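Local coordinates for uncharacterized protein (Chondromyces crocatus, PDB 6I86), which is of unknown function but is encoded in the crocagin gene cluster and probably takes part in making this ribosomally derived peptide natural product, at residues G60-V64 against Y140-G145. Coordinates in Å, arbitrary orientation, origin at the centre of the assembly. Numbering follows the deposited sequence.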
loop_
_atom_site.group_PDB
_atom_site.type_symbol
_atom_site.label_atom_id
_atom_site.label_comp_id
_atom_site.label_asym_id
_atom_site.label_seq_id
_atom_site.Cartn_x
_atom_site.Cartn_y
_atom_site.Cartn_z
ATOM N N GLY A 60 8.726 -5.037 -11.033
ATOM C CA GLY A 60 7.641 -5.707 -11.715
ATOM C C GLY A 60 6.383 -4.869 -11.658
ATOM O O GLY A 60 6.413 -3.695 -11.286
ATOM N N TYR A 61 5.275 -5.489 -12.048
ATOM C CA TYR A 61 3.948 -4.907 -11.907
ATOM C C TYR A 61 3.175 -5.732 -10.892
ATOM O O TYR A 61 3.153 -6.963 -10.981
ATOM C CB TYR A 61 3.198 -4.885 -13.240
ATOM C CG TYR A 61 3.518 -3.705 -14.126
ATOM C CD1 TYR A 61 4.609 -3.729 -14.981
ATOM C CD2 TYR A 61 2.718 -2.570 -14.115
ATOM C CE1 TYR A 61 4.899 -2.656 -15.801
ATOM C CE2 TYR A 61 3.000 -1.490 -14.932
ATOM C CZ TYR A 61 4.092 -1.537 -15.771
ATOM O OH TYR A 61 4.378 -0.464 -16.586
ATOM N N PHE A 62 2.542 -5.062 -9.936
ATOM C CA PHE A 62 1.969 -5.749 -8.790
ATOM C C PHE A 62 0.551 -5.273 -8.524
ATOM O O PHE A 62 0.253 -4.078 -8.611
ATOM C CB PHE A 62 2.847 -5.543 -7.554
ATOM C CG PHE A 62 4.296 -5.837 -7.804
ATOM C CD1 PHE A 62 4.730 -7.144 -7.971
ATOM C CD2 PHE A 62 5.219 -4.809 -7.914
ATOM C CE1 PHE A 62 6.065 -7.426 -8.221
ATOM C CE2 PHE A 62 6.560 -5.083 -8.162
ATOM C CZ PHE A 62 6.982 -6.393 -8.316
ATOM N N LYS A 63 -0.313 -6.226 -8.194
ATOM C CA LYS A 63 -1.708 -5.963 -7.873
ATOM C C LYS A 63 -1.859 -5.961 -6.358
ATOM O O LYS A 63 -1.560 -6.963 -5.698
ATOM C CB LYS A 63 -2.615 -7.014 -8.512
ATOM C CG LYS A 63 -4.081 -6.909 -8.124
ATOM C CD LYS A 63 -4.909 -8.011 -8.781
ATOM C CE LYS A 63 -4.975 -7.841 -10.292
ATOM N NZ LYS A 63 -5.743 -8.940 -10.946
ATOM N N VAL A 64 -2.313 -4.838 -5.807
ATOM C CA VAL A 64 -2.474 -4.672 -4.369
ATOM C C VAL A 64 -3.942 -4.400 -4.088
ATOM O O VAL A 64 -4.503 -3.414 -4.581
ATOM C CB VAL A 64 -1.593 -3.540 -3.817
ATOM C CG1 VAL A 64 -1.723 -3.454 -2.300
ATOM C CG2 VAL A 64 -0.143 -3.749 -4.223
ATOM N N TYR A 140 -1.130 -7.404 -16.964
ATOM C CA TYR A 140 -1.216 -8.185 -15.741
ATOM C C TYR A 140 -2.411 -9.123 -15.852
ATOM O O TYR A 140 -3.544 -8.648 -16.038
ATOM C CB TYR A 140 -1.353 -7.273 -14.521
ATOM C CG TYR A 140 -1.177 -7.963 -13.177
ATOM C CD1 TYR A 140 -2.153 -8.813 -12.668
ATOM C CD2 TYR A 140 -0.037 -7.749 -12.411
ATOM C CE1 TYR A 140 -1.994 -9.438 -11.440
ATOM C CE2 TYR A 140 0.130 -8.369 -11.182
ATOM C CZ TYR A 140 -0.852 -9.211 -10.702
ATOM O OH TYR A 140 -0.697 -9.831 -9.482
ATOM N N PRO A 141 -2.211 -10.436 -15.769
ATOM C CA PRO A 141 -3.321 -11.375 -15.982
ATOM C C PRO A 141 -4.454 -11.134 -14.995
ATOM O O PRO A 141 -4.237 -11.018 -13.787
ATOM C CB PRO A 141 -2.667 -12.746 -15.771
ATOM C CG PRO A 141 -1.208 -12.516 -16.038
ATOM C CD PRO A 141 -0.932 -11.129 -15.537
ATOM N N ALA A 142 -5.676 -11.072 -15.528
ATOM C CA ALA A 142 -6.836 -10.726 -14.714
ATOM C C ALA A 142 -7.076 -11.732 -13.595
ATOM O O ALA A 142 -7.536 -11.354 -12.512
ATOM C CB ALA A 142 -8.077 -10.618 -15.598
ATOM N N ASP A 143 -6.779 -13.007 -13.830
ATOM C CA ASP A 143 -7.058 -14.053 -12.858
ATOM C C ASP A 143 -5.886 -14.325 -11.920
ATOM O O ASP A 143 -5.904 -15.334 -11.207
ATOM C CB ASP A 143 -7.457 -15.344 -13.575
ATOM C CG ASP A 143 -6.382 -15.838 -14.522
ATOM O OD1 ASP A 143 -5.418 -15.087 -14.778
ATOM O OD2 ASP A 143 -6.500 -16.982 -15.009
ATOM N N GLU A 144 -4.876 -13.463 -11.907
ATOM C CA GLU A 144 -3.737 -13.612 -11.015
ATOM C C GLU A 144 -3.738 -12.499 -9.978
ATOM O O GLU A 144 -4.474 -11.514 -10.080
ATOM C CB GLU A 144 -2.421 -13.625 -11.800
ATOM C CG GLU A 144 -2.239 -14.882 -12.638
ATOM C CD GLU A 144 -0.976 -14.850 -13.473
ATOM O OE1 GLU A 144 -0.061 -14.066 -13.142
ATOM O OE2 GLU A 144 -0.900 -15.613 -14.458
ATOM N N GLY A 145 -2.900 -12.676 -8.962
ATOM C CA GLY A 145 -2.859 -11.762 -7.849
ATOM C C GLY A 145 -4.081 -11.896 -6.963
ATOM O O GLY A 145 -4.918 -12.782 -7.158
#
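K63 supplies most of the strand's side of this contact, with 100 Å² of its surface covered by 140-145. Its chi1, chi2 and chi4 are trans; the one bend, chi3 at -67° (m), comes near the end. K63 NZ thereby donates a hydrogen bond to E144 O at 3.0 Å. K63 NZ also lies 3.4 Å from A142 O, at too poor an angle for a bond, and 3.8 Å from P141 O. A type I turn from P141 to E144, closed by E144 N to P141 O at 3.1 Å, and the extended E144 bring these carbonyls to the lysine's side; the lysine ends over one face of the turn.

Y140, with chi1 at -168° (t), lays its ring between the strand and the turn, beside the lysine: CE2 is 3.3 Å from Y61 O, which lies at the ring edge, and OH is 3.5 Å from K63 CB. Y61 O finds no polar partner in the model. The Y140 hydroxyl hydrogen-bonds D147, whose carboxylate also accepts from K63 N, tying ring and strand to one acidic residue. The side chain of Y61 adds an apolar touch, CB to Y140 CD2 at 4.4 Å; its chi1 of -84° carries the phenol away. At G145 (phi 72°) a CB would lie 2.4 Å from Y140 OH, a clash that glycine avoids.

The whole is plain packing at the sheet's end: a lysine-to-backbone-carbonyl hydrogen bond joins strand 60-69 of the mixed sheet to the type I turn in the loop leading into its parallel neighbour, 148-154.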